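Local atomic coordinates of aerobactin synthase IucC (Klebsiella pneumoniae, PDB entry 6CN7), a protein that probably joins a second N-acetyl-N-hydroxylysine to the citryl intermediate, with ATP as energy source, to complete the siderophore aerobactin. Residues R116-S119 and A120-I124; T310-T313 and L314-G318; H480-T484 and G485-T489; P496-A499 and R500-V503. The protein carries 5 engineered substitutions. All blocks are in the same frame, centred on the assembly; numbering follows the deposited sequence.

Interaction 1: R116-S119 and A120-I124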
ATOM      1  N   ARG A 116      -0.509  26.641  16.975  1.00 52.10           N
ATOM      2  CA  ARG A 116       0.041  27.989  16.973  1.00 53.53           C
ATOM      3  C   ARG A 116      -0.972  28.993  17.510  1.00 54.96           C
ATOM      4  O   ARG A 116      -2.181  28.868  17.296  1.00 56.00           O
ATOM      5  CB  ARG A 116       0.470  28.394  15.564  1.00 53.80           C
ATOM      6  CG  ARG A 116       1.887  28.941  15.505  1.00 55.51           C
ATOM      7  CD  ARG A 116       2.194  29.589  14.166  1.00 60.54           C
ATOM      8  NE  ARG A 116       2.570  28.614  13.146  1.00 64.25           N
ATOM      9  CZ  ARG A 116       3.781  28.079  13.032  1.00 63.33           C
ATOM     10  NH1 ARG A 116       4.745  28.410  13.882  1.00 62.84           N
ATOM     11  NH2 ARG A 116       4.030  27.202  12.068  1.00 62.61           N
ATOM     12  N   GLY A 117      -0.455  30.002  18.212  1.00 62.49           N
ATOM     13  CA  GLY A 117      -1.275  31.022  18.835  1.00 60.16           C
ATOM     14  C   GLY A 117      -2.170  30.549  19.959  1.00 60.41           C
ATOM     15  O   GLY A 117      -2.999  31.328  20.438  1.00 62.97           O
ATOM     16  N   LEU A 118      -2.020  29.308  20.415  1.00 59.66           N
ATOM     17  CA  LEU A 118      -2.908  28.724  21.411  1.00 56.64           C
ATOM     18  C   LEU A 118      -2.189  28.654  22.750  1.00 54.41           C
ATOM     19  O   LEU A 118      -1.158  27.984  22.874  1.00 59.20           O
ATOM     20  CB  LEU A 118      -3.372  27.337  20.973  1.00 56.75           C
ATOM     21  CG  LEU A 118      -4.171  27.314  19.666  1.00 56.86           C
ATOM     22  CD1 LEU A 118      -4.607  25.903  19.327  1.00 56.09           C
ATOM     23  CD2 LEU A 118      -5.382  28.231  19.745  1.00 58.45           C
ATOM     24  N   SER A 119      -2.741  29.345  23.744  1.00 54.09           N
ATOM     25  CA  SER A 119      -2.236  29.298  25.105  1.00 53.49           C
ATOM     26  C   SER A 119      -2.635  27.983  25.770  1.00 53.91           C
ATOM     27  O   SER A 119      -3.432  27.200  25.244  1.00 51.20           O
ATOM     28  CB  SER A 119      -2.776  30.480  25.912  1.00 52.53           C
ATOM     29  OG  SER A 119      -4.183  30.389  26.064  1.00 58.68           O
ATOM     30  N   ALA A 120      -2.067  27.744  26.952  1.00 55.21           N
ATOM     31  CA  ALA A 120      -2.444  26.563  27.721  1.00 53.17           C
ATOM     32  C   ALA A 120      -3.931  26.578  28.047  1.00 52.26           C
ATOM     33  O   ALA A 120      -4.603  25.543  27.971  1.00 51.57           O
ATOM     34  CB  ALA A 120      -1.615  26.484  29.000  1.00 52.41           C
ATOM     35  N   SER A 121      -4.465  27.747  28.410  1.00 57.80           N
ATOM     36  CA  SER A 121      -5.898  27.863  28.663  1.00 59.87           C
ATOM     37  C   SER A 121      -6.698  27.535  27.409  1.00 59.33           C
ATOM     38  O   SER A 121      -7.682  26.790  27.462  1.00 58.52           O
ATOM     39  CB  SER A 121      -6.227  29.270  29.163  1.00 62.90           C
ATOM     40  OG  SER A 121      -5.536  29.557  30.368  1.00 66.73           O
ATOM     41  N   ASP A 122      -6.286  28.086  26.265  1.00 60.13           N
ATOM     42  CA  ASP A 122      -6.908  27.711  24.999  1.00 58.60           C
ATOM     43  C   ASP A 122      -6.873  26.199  24.807  1.00 57.52           C
ATOM     44  O   ASP A 122      -7.880  25.583  24.446  1.00 53.44           O
ATOM     45  CB  ASP A 122      -6.200  28.411  23.836  1.00 61.21           C
ATOM     46  CG  ASP A 122      -6.472  29.901  23.795  1.00 66.72           C
ATOM     47  OD1 ASP A 122      -7.342  30.368  24.560  1.00 69.20           O
ATOM     48  OD2 ASP A 122      -5.818  30.606  22.994  1.00 66.35           O
ATOM     49  N   LEU A 123      -5.719  25.583  25.071  1.00 57.92           N
ATOM     50  CA  LEU A 123      -5.539  24.174  24.731  1.00 53.14           C
ATOM     51  C   LEU A 123      -6.433  23.271  25.577  1.00 52.31           C
ATOM     52  O   LEU A 123      -6.944  22.259  25.083  1.00 53.37           O
ATOM     53  CB  LEU A 123      -4.070  23.778  24.879  1.00 49.29           C
ATOM     54  CG  LEU A 123      -3.176  24.311  23.754  1.00 47.99           C
ATOM     55  CD1 LEU A 123      -1.709  24.100  24.082  1.00 47.36           C
ATOM     56  CD2 LEU A 123      -3.514  23.661  22.409  1.00 46.27           C
ATOM     57  N   ILE A 124      -6.634  23.606  26.855  1.00 52.39           N
ATOM     58  CA  ILE A 124      -7.478  22.772  27.710  1.00 51.81           C
ATOM     59  C   ILE A 124      -8.963  22.979  27.456  1.00 50.87           C
ATOM     60  O   ILE A 124      -9.781  22.210  27.977  1.00 53.45           O
ATOM     61  CB  ILE A 124      -7.177  23.012  29.202  1.00 54.76           C
ATOM     62  CG1 ILE A 124      -7.404  24.482  29.575  1.00 57.00           C
ATOM     63  CG2 ILE A 124      -5.750  22.581  29.519  1.00 56.75           C
ATOM     64  CD1 ILE A 124      -7.297  24.761  31.061  1.00 55.82           C
TER

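Interaction 2: T310-T313 and L314-G318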
ATOM      1  N   THR A 310     -16.969  -3.789  44.361  1.00 71.48           N
ATOM      2  CA  THR A 310     -17.034  -4.362  45.701  1.00 76.83           C
ATOM      3  C   THR A 310     -16.024  -3.709  46.636  1.00 75.62           C
ATOM      4  O   THR A 310     -16.381  -3.258  47.731  1.00 80.48           O
ATOM      5  CB  THR A 310     -16.793  -5.873  45.628  1.00 82.06           C
ATOM      6  OG1 THR A 310     -17.839  -6.490  44.868  1.00 84.95           O
ATOM      7  CG2 THR A 310     -16.746  -6.495  47.022  1.00 85.06           C
ATOM      8  N   ASP A 311     -14.762  -3.654  46.221  1.00 68.69           N
ATOM      9  CA  ASP A 311     -13.703  -3.153  47.084  1.00 60.79           C
ATOM     10  C   ASP A 311     -13.970  -1.708  47.486  1.00 53.79           C
ATOM     11  O   ASP A 311     -14.143  -0.834  46.631  1.00 52.27           O
ATOM     12  CB  ASP A 311     -12.364  -3.265  46.363  1.00 63.73           C
ATOM     13  CG  ASP A 311     -11.198  -2.911  47.255  1.00 64.08           C
ATOM     14  OD1 ASP A 311     -10.863  -1.713  47.343  1.00 65.84           O
ATOM     15  OD2 ASP A 311     -10.621  -3.828  47.876  1.00 65.02           O
ATOM     16  N   ALA A 312     -13.987  -1.454  48.797  1.00 56.76           N
ATOM     17  CA  ALA A 312     -14.315  -0.119  49.290  1.00 58.63           C
ATOM     18  C   ALA A 312     -13.240   0.895  48.920  1.00 55.76           C
ATOM     19  O   ALA A 312     -13.555   2.030  48.547  1.00 59.04           O
ATOM     20  CB  ALA A 312     -14.517  -0.153  50.805  1.00 60.15           C
ATOM     21  N   THR A 313     -11.968   0.510  49.024  1.00 51.72           N
ATOM     22  CA  THR A 313     -10.888   1.424  48.664  1.00 48.30           C
ATOM     23  C   THR A 313     -10.993   1.849  47.205  1.00 51.51           C
ATOM     24  O   THR A 313     -10.775   3.021  46.873  1.00 56.36           O
ATOM     25  CB  THR A 313      -9.534   0.768  48.936  1.00 48.26           C
ATOM     26  OG1 THR A 313      -9.439   0.428  50.324  1.00 55.80           O
ATOM     27  CG2 THR A 313      -8.386   1.701  48.571  1.00 45.44           C
ATOM     28  N   LEU A 314     -11.320   0.909  46.316  1.00 51.36           N
ATOM     29  CA  LEU A 314     -11.475   1.237  44.904  1.00 51.45           C
ATOM     30  C   LEU A 314     -12.797   1.941  44.631  1.00 53.44           C
ATOM     31  O   LEU A 314     -12.866   2.803  43.749  1.00 51.88           O
ATOM     32  CB  LEU A 314     -11.363  -0.034  44.061  1.00 49.92           C
ATOM     33  CG  LEU A 314     -10.035  -0.775  44.233  1.00 53.97           C
ATOM     34  CD1 LEU A 314     -10.090  -2.156  43.612  1.00 51.80           C
ATOM     35  CD2 LEU A 314      -8.889   0.029  43.632  1.00 53.84           C
ATOM     36  N   LYS A 315     -13.850   1.586  45.371  1.00 54.10           N
ATOM     37  CA  LYS A 315     -15.107   2.322  45.274  1.00 58.65           C
ATOM     38  C   LYS A 315     -14.908   3.785  45.651  1.00 58.18           C
ATOM     39  O   LYS A 315     -15.408   4.687  44.969  1.00 63.31           O
ATOM     40  CB  LYS A 315     -16.154   1.663  46.176  1.00 61.07           C
ATOM     41  CG  LYS A 315     -17.588   2.137  45.984  1.00 66.53           C
ATOM     42  CD  LYS A 315     -18.540   1.267  46.802  1.00 72.69           C
ATOM     43  CE  LYS A 315     -19.985   1.730  46.695  1.00 78.07           C
ATOM     44  NZ  LYS A 315     -20.906   0.839  47.460  1.00 85.15           N
ATOM     45  N   GLN A 316     -14.160   4.039  46.728  1.00 53.89           N
ATOM     46  CA  GLN A 316     -13.980   5.404  47.213  1.00 54.37           C
ATOM     47  C   GLN A 316     -13.105   6.234  46.282  1.00 52.57           C
ATOM     48  O   GLN A 316     -13.249   7.461  46.234  1.00 54.65           O
ATOM     49  CB  GLN A 316     -13.385   5.375  48.621  1.00 53.96           C
ATOM     50  CG  GLN A 316     -14.338   4.812  49.665  1.00 57.60           C
ATOM     51  CD  GLN A 316     -13.651   4.489  50.977  1.00 61.30           C
ATOM     52  OE1 GLN A 316     -12.431   4.590  51.094  1.00 67.63           O
ATOM     53  NE2 GLN A 316     -14.436   4.095  51.971  1.00 62.57           N
ATOM     54  N   SER A 317     -12.194   5.600  45.542  1.00 48.83           N
ATOM     55  CA  SER A 317     -11.337   6.350  44.632  1.00 48.90           C
ATOM     56  C   SER A 317     -12.091   6.845  43.407  1.00 49.66           C
ATOM     57  O   SER A 317     -11.634   7.792  42.760  1.00 49.36           O
ATOM     58  CB  SER A 317     -10.156   5.495  44.180  1.00 50.18           C
ATOM     59  OG  SER A 317     -10.572   4.494  43.265  1.00 48.83           O
ATOM     60  N   GLY A 318     -13.225   6.230  43.078  1.00 54.68           N
ATOM     61  CA  GLY A 318     -13.973   6.582  41.891  1.00 53.93           C
ATOM     62  C   GLY A 318     -13.510   5.905  40.620  1.00 52.64           C
ATOM     63  O   GLY A 318     -14.130   6.113  39.571  1.00 53.90           O
TER

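Interaction 3: H480-T484 and G485-T489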
ATOM      1  N   HIS A 480       7.743  -2.885  38.541  1.00 68.24           N
ATOM      2  CA  HIS A 480       8.158  -2.048  37.418  1.00 70.10           C
ATOM      3  C   HIS A 480       6.958  -1.570  36.610  1.00 70.08           C
ATOM      4  O   HIS A 480       6.941  -0.434  36.124  1.00 65.41           O
ATOM      5  CB  HIS A 480       9.139  -2.812  36.535  1.00 73.07           C
ATOM      6  CG  HIS A 480      10.446  -3.097  37.206  1.00 78.30           C
ATOM      7  ND1 HIS A 480      11.433  -2.145  37.344  1.00 78.73           N
ATOM      8  CD2 HIS A 480      10.919  -4.219  37.797  1.00 78.78           C
ATOM      9  CE1 HIS A 480      12.461  -2.671  37.983  1.00 79.25           C
ATOM     10  NE2 HIS A 480      12.175  -3.929  38.269  1.00 80.09           N
ATOM     11  N   ASP A 481       5.943  -2.424  36.451  1.00 73.66           N
ATOM     12  CA  ASP A 481       4.715  -1.993  35.792  1.00 80.22           C
ATOM     13  C   ASP A 481       4.184  -0.705  36.405  1.00 81.01           C
ATOM     14  O   ASP A 481       3.479   0.060  35.735  1.00 83.47           O
ATOM     15  CB  ASP A 481       3.650  -3.097  35.874  1.00 86.82           C
ATOM     16  CG  ASP A 481       3.395  -3.774  34.531  1.00 89.72           C
ATOM     17  OD1 ASP A 481       4.059  -3.411  33.538  1.00 89.04           O
ATOM     18  OD2 ASP A 481       2.524  -4.672  34.469  1.00 89.89           O
ATOM     19  N   LEU A 482       4.511  -0.445  37.669  1.00 76.67           N
ATOM     20  CA  LEU A 482       4.103   0.774  38.355  1.00 69.54           C
ATOM     21  C   LEU A 482       5.241   1.761  38.557  1.00 61.94           C
ATOM     22  O   LEU A 482       5.027   2.968  38.428  1.00 61.65           O
ATOM     23  CB  LEU A 482       3.486   0.429  39.717  1.00 69.98           C
ATOM     24  CG  LEU A 482       2.875   1.601  40.492  1.00 71.38           C
ATOM     25  CD1 LEU A 482       1.805   2.311  39.670  1.00 70.72           C
ATOM     26  CD2 LEU A 482       2.293   1.117  41.811  1.00 72.73           C
ATOM     27  N   GLN A 483       6.446   1.287  38.880  1.00 58.18           N
ATOM     28  CA  GLN A 483       7.594   2.183  38.986  1.00 54.74           C
ATOM     29  C   GLN A 483       8.034   2.658  37.610  1.00 52.55           C
ATOM     30  O   GLN A 483       7.965   3.851  37.292  1.00 53.44           O
ATOM     31  CB  GLN A 483       8.753   1.481  39.694  1.00 55.83           C
ATOM     32  CG  GLN A 483       8.700   1.544  41.202  1.00 57.92           C
ATOM     33  CD  GLN A 483       9.936   0.951  41.843  1.00 59.19           C
ATOM     34  OE1 GLN A 483      10.629   0.133  41.241  1.00 61.54           O
ATOM     35  NE2 GLN A 483      10.226   1.368  43.070  1.00 62.94           N
ATOM     36  N   THR A 484       8.497   1.729  36.775  1.00 52.07           N
ATOM     37  CA  THR A 484       8.934   2.089  35.432  1.00 52.80           C
ATOM     38  C   THR A 484       7.756   2.543  34.577  1.00 55.89           C
ATOM     39  O   THR A 484       7.873   3.502  33.806  1.00 61.35           O
ATOM     40  CB  THR A 484       9.644   0.902  34.779  1.00 48.93           C
ATOM     41  OG1 THR A 484      10.707   0.448  35.626  1.00 53.46           O
ATOM     42  CG2 THR A 484      10.218   1.294  33.426  1.00 46.20           C
ATOM     43  N   GLY A 485       6.609   1.875  34.713  1.00 53.70           N
ATOM     44  CA  GLY A 485       5.497   2.137  33.815  1.00 54.84           C
ATOM     45  C   GLY A 485       4.814   3.466  34.072  1.00 57.30           C
ATOM     46  O   GLY A 485       4.442   4.172  33.130  1.00 61.93           O
ATOM     47  N   HIS A 486       4.623   3.825  35.341  1.00 52.41           N
ATOM     48  CA  HIS A 486       3.938   5.065  35.688  1.00 51.12           C
ATOM     49  C   HIS A 486       4.877   6.139  36.217  1.00 49.73           C
ATOM     50  O   HIS A 486       4.818   7.284  35.762  1.00 51.37           O
ATOM     51  CB  HIS A 486       2.830   4.801  36.720  1.00 52.67           C
ATOM     52  CG  HIS A 486       1.939   5.982  36.951  1.00 52.68           C
ATOM     53  ND1 HIS A 486       1.043   6.432  36.005  1.00 51.81           N
ATOM     54  CD2 HIS A 486       1.825   6.821  38.007  1.00 51.76           C
ATOM     55  CE1 HIS A 486       0.404   7.490  36.476  1.00 48.39           C
ATOM     56  NE2 HIS A 486       0.861   7.747  37.687  1.00 49.25           N
ATOM     57  N   PHE A 487       5.748   5.810  37.172  1.00 47.30           N
ATOM     58  CA  PHE A 487       6.602   6.841  37.754  1.00 47.02           C
ATOM     59  C   PHE A 487       7.665   7.298  36.761  1.00 47.08           C
ATOM     60  O   PHE A 487       7.820   8.498  36.510  1.00 45.34           O
ATOM     61  CB  PHE A 487       7.254   6.331  39.043  1.00 47.48           C
ATOM     62  CG  PHE A 487       6.277   5.983  40.136  1.00 45.88           C
ATOM     63  CD1 PHE A 487       4.925   6.269  40.014  1.00 42.11           C
ATOM     64  CD2 PHE A 487       6.722   5.374  41.298  1.00 48.75           C
ATOM     65  CE1 PHE A 487       4.040   5.946  41.027  1.00 48.11           C
ATOM     66  CE2 PHE A 487       5.842   5.053  42.313  1.00 49.19           C
ATOM     67  CZ  PHE A 487       4.502   5.338  42.177  1.00 48.61           C
ATOM     68  N   VAL A 488       8.403   6.353  36.178  1.00 50.04           N
ATOM     69  CA  VAL A 488       9.507   6.718  35.295  1.00 47.61           C
ATOM     70  C   VAL A 488       8.999   7.197  33.941  1.00 47.55           C
ATOM     71  O   VAL A 488       9.640   8.038  33.300  1.00 48.99           O
ATOM     72  CB  VAL A 488      10.474   5.533  35.132  1.00 48.64           C
ATOM     73  CG1 VAL A 488      11.611   5.886  34.176  1.00 51.04           C
ATOM     74  CG2 VAL A 488      11.034   5.111  36.479  1.00 47.38           C
ATOM     75  N   THR A 489       7.864   6.680  33.478  1.00 47.26           N
ATOM     76  CA  THR A 489       7.383   6.971  32.135  1.00 49.31           C
ATOM     77  C   THR A 489       6.301   8.044  32.103  1.00 44.41           C
ATOM     78  O   THR A 489       5.921   8.479  31.011  1.00 49.87           O
ATOM     79  CB  THR A 489       6.860   5.683  31.478  1.00 56.60           C
ATOM     80  OG1 THR A 489       7.853   4.654  31.588  1.00 49.71           O
ATOM     81  CG2 THR A 489       6.550   5.898  29.997  1.00 61.75           C
TER

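Interaction 4: P496-A499 and R500-V503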
ATOM      1  N   PRO A 496       9.008  18.041  36.305  1.00 47.42           N
ATOM      2  CA  PRO A 496       9.770  19.228  35.880  1.00 46.67           C
ATOM      3  C   PRO A 496       8.888  20.426  35.588  1.00 45.90           C
ATOM      4  O   PRO A 496       9.298  21.566  35.842  1.00 44.05           O
ATOM      5  CB  PRO A 496      10.501  18.747  34.620  1.00 41.88           C
ATOM      6  CG  PRO A 496      10.513  17.262  34.721  1.00 45.25           C
ATOM      7  CD  PRO A 496       9.226  16.907  35.390  1.00 46.53           C
ATOM      8  N   LEU A 497       7.689  20.204  35.049  1.00 45.74           N
ATOM      9  CA  LEU A 497       6.780  21.313  34.789  1.00 44.97           C
ATOM     10  C   LEU A 497       6.256  21.909  36.090  1.00 48.14           C
ATOM     11  O   LEU A 497       6.106  23.131  36.203  1.00 50.55           O
ATOM     12  CB  LEU A 497       5.630  20.839  33.901  1.00 43.83           C
ATOM     13  CG  LEU A 497       6.067  20.210  32.574  1.00 47.89           C
ATOM     14  CD1 LEU A 497       4.866  19.708  31.786  1.00 48.17           C
ATOM     15  CD2 LEU A 497       6.875  21.195  31.740  1.00 48.68           C
ATOM     16  N   MET A 498       5.982  21.063  37.087  1.00 47.14           N
ATOM     17  CA  MET A 498       5.603  21.569  38.402  1.00 46.14           C
ATOM     18  C   MET A 498       6.739  22.363  39.030  1.00 46.95           C
ATOM     19  O   MET A 498       6.506  23.407  39.653  1.00 48.62           O
ATOM     20  CB  MET A 498       5.197  20.412  39.317  1.00 42.75           C
ATOM     21  CG  MET A 498       3.787  19.905  39.100  1.00 49.12           C
ATOM     22  SD  MET A 498       2.560  21.182  39.449  1.00 58.07           S
ATOM     23  CE  MET A 498       2.084  21.567  37.789  1.00 55.24           C
ATOM     24  N   ALA A 499       7.977  21.879  38.890  1.00 45.35           N
ATOM     25  CA  ALA A 499       9.123  22.621  39.403  1.00 48.43           C
ATOM     26  C   ALA A 499       9.166  24.028  38.831  1.00 51.56           C
ATOM     27  O   ALA A 499       9.618  24.961  39.504  1.00 56.11           O
ATOM     28  CB  ALA A 499      10.417  21.876  39.081  1.00 45.78           C
ATOM     29  N   ARG A 500       8.693  24.202  37.599  1.00 56.25           N
ATOM     30  CA  ARG A 500       8.603  25.519  36.987  1.00 60.55           C
ATOM     31  C   ARG A 500       7.445  26.342  37.534  1.00 60.84           C
ATOM     32  O   ARG A 500       7.403  27.554  37.297  1.00 67.94           O
ATOM     33  CB  ARG A 500       8.455  25.369  35.473  1.00 59.78           C
ATOM     34  CG  ARG A 500       8.996  26.532  34.676  1.00 63.23           C
ATOM     35  CD  ARG A 500       8.500  26.475  33.248  1.00 64.28           C
ATOM     36  NE  ARG A 500       8.884  25.234  32.580  1.00 59.58           N
ATOM     37  CZ  ARG A 500       8.330  24.793  31.456  1.00 59.93           C
ATOM     38  NH1 ARG A 500       7.359  25.483  30.875  1.00 62.11           N
ATOM     39  NH2 ARG A 500       8.744  23.655  30.912  1.00 62.51           N
ATOM     40  N   LEU A 501       6.510  25.719  38.253  1.00 58.93           N
ATOM     41  CA  LEU A 501       5.371  26.415  38.841  1.00 56.44           C
ATOM     42  C   LEU A 501       5.466  26.498  40.361  1.00 57.25           C
ATOM     43  O   LEU A 501       4.441  26.646  41.035  1.00 59.28           O
ATOM     44  CB  LEU A 501       4.068  25.727  38.431  1.00 56.86           C
ATOM     45  CG  LEU A 501       3.756  25.706  36.931  1.00 58.04           C
ATOM     46  CD1 LEU A 501       2.541  24.848  36.659  1.00 55.62           C
ATOM     47  CD2 LEU A 501       3.539  27.109  36.390  1.00 57.06           C
ATOM     48  N   GLY A 502       6.672  26.399  40.916  1.00 57.90           N
ATOM     49  CA  GLY A 502       6.882  26.630  42.330  1.00 60.04           C
ATOM     50  C   GLY A 502       6.833  25.408  43.221  1.00 63.79           C
ATOM     51  O   GLY A 502       6.894  25.560  44.448  1.00 67.36           O
ATOM     52  N   VAL A 503       6.726  24.210  42.660  1.00 58.85           N
ATOM     53  CA  VAL A 503       6.725  22.973  43.427  1.00 53.44           C
ATOM     54  C   VAL A 503       7.953  22.165  43.025  1.00 49.95           C
ATOM     55  O   VAL A 503       7.945  21.471  42.008  1.00 48.40           O
ATOM     56  CB  VAL A 503       5.435  22.165  43.198  1.00 54.53           C
ATOM     57  CG1 VAL A 503       5.475  20.860  43.990  1.00 52.16           C
ATOM     58  CG2 VAL A 503       4.220  22.987  43.593  1.00 40.42           C
TER

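Interaction 1: R116-S119 and A120-I124
A capping box formed by S119 and D122 starts the short helix 120-124, where the chain turns in from the loop that follows helix 91-114. S119 occupies the N-cap position. Its OG accepts the backbone N-H of D122 at 3.1 Å from S119 OG to D122 N, in a nearly straight bond (170° at the hydrogen). The chi1 of 65° sets OG between the backbone N and the carbonyl carbon of S119, which brings the hydroxyl round to the first turn. Serine suits the place because its short side chain can reach forward to the amide of D122, which has no carbonyl of a preceding turn to use.

D122 returns the favour less firmly: its OD2 receives the S119 backbone N-H in a weak bond, 3.4 Å between S119 N and D122 OD2. An aspartate near the start of a helix is also well placed for the helix dipole, which would be expected to favour its negative charge. The regular helical pattern then begins, with L123 N bonded to S119 O at 2.8 Å. A second acid, D377, accepts from A120 N and touches the side chain of S119, while A120 and L123 rest on helix 383-391.

Beside the polar box, L118, just before the N-cap, and L123, in the first turn, form a hydrophobic staple, their side chains crossing at about a right angle. Their nearest approach joins L118 CB to L123 CD2 at 3.9 Å, and L118 CD1 lies 4.0 Å from that same methyl.

Interaction 2: T310-T313 and L314-G318
L314 meets D311 where the chain leaves helix 291-310 and starts helix 312-317, and T313 and A312, between those two, join the same first turn. The L314 backbone N-H is taken by D311, the N-cap, at 2.9 Å from D311 OD1 to L314 N. The CG of D311 stands anti to its backbone N (chi1 -173°), which swings the carboxylate forward over the turn, and OD1 uses its anti lone pair, the one turned away from OD2.

The L314 side chain crosses that of D311 at a slant. L314 CG lies 3.4 Å from D311 OD1, and L314 CD1 comes to 3.7 Å from D311 CB. Further out, the leucine packs on V307, F308, P409 and H412, a largely apolar setting that suits its branched end.

T313 contributes mainly through its backbone, T313 O accepting from S317 N at 3.2 Å with a bent angle of 137°, while its OG1 is hydrogen-bonded to H523. A312 likewise offers its carbonyl: A312 O accepts from Q316 N at 2.8 Å, and Q316 CG lies against that oxygen. Alanine, small and exposed, asks for no further partner there.

In D311 the other oxygen serves the surroundings: OD2 makes a salt bridge to R416 and hydrogen bonds with H412 and Y417 of helix 395-417, which probably keeps this buried acid ionised. K315 N bonds to D311 O at 2.7 Å. At the far end S317 OG bonds to L314 O, and G318 takes up positive phi. Together these features are those of a short helix with an aspartate N-cap, set directly after a longer helix, and finished by a glycine.

Interaction 3: H480-T484 and G485-T489
F487 meets the preceding turn of helix 475-499 from its first side-chain carbon onward. F487 CB sits 3.1 Å from Q483 O. For F487 CG, placed beside the backbone N by a chi1 of -62°, the nearest neighbour is L482 O at 3.7 Å. That oxygen lies over one face of the ring, offset toward the rim, and F487 CD1 is equally near it; F487 CD2 is nearest Q483 CA, at 4.0 Å. At the tip F487 CZ makes a looser apolar contact with L482 CG, and beyond the helix the ring touches W57. A flat, apolar group suits this buried position.

L482 CD1 also touches H486 CB, the two side chains lying alongside each other, while H486 ND1 bonds to A423 O.

The backbone here winds more widely than an alpha helix. F487 N bonds to L482 O, and V488 N to Q483 O at 2.8 Å, both five residues back. G485 N bonds to H480 O at 2.7 Å. G485 fits a place where a CB would strike D481 O. Such i+5 bonding marks a pi-type turn; here L482 O is also shared with H486 N, which comes from well above the carbonyl plane, so the second bond is probably the poorer one.

Interaction 4: P496-A499 and R500-V503
The backbone of 496-499 ends its helix in a type I beta turn from A499 to G502, and M498 O gathers the closing bonds: L501 N at 2.7 Å and V503 N at 3.1 Å approach it from opposite faces of its carbonyl plane. R500 N bonds to P496 O at 3.2 Å, an i+4 bond. P496 has no N-H to give, which suits the kink where the helix lacks bonds to the turn before. G502 lies at positive phi (93°), where a side chain would press on the preceding carbonyl.

Among the side chains, M498 bends at chi2 and chi3 and so brings its CE to L501 CD1, 3.5 Å away, the two chains crossing at a slant. The flexible thioether chain can thread between neighbours, and M498 further packs on I384, I388, L399 and F508. R500, bent at chi3, sets its guanidinium obliquely against a methyl of L497, R500 NH2 lying 3.2 Å from L497 CD2; both residues also touch P382. The long, flexible arginine suits this exposed place. The i+5 bond from V503 N to M498 O, with G502 at positive phi and M498 and V503 meeting across it, resembles a Schellman-type C-cap, although G502 N, 3.6 Å from A499 O, does not complete the motif.

How the interactions relate
From the N terminus, the four contacts follow in series, and none nests within or crosses another; each closes only a short turn. Interaction 1 begins helix 120-124 after the long helix 91-114. Interaction 2 joins helix 291-310 to helix 312-317, with its centre about 35 Å from that of interaction 1. Interactions 3 and 4 share helix 475-499, one in its middle and one at its end, with centres about 21 Å apart. Helix 395-417 is a common neighbour of interactions 2, 3 and 4, and helix 383-391 of interactions 1 and 4, whose nearest atoms are about 9 Å apart. These two helices thus connect the separate turns.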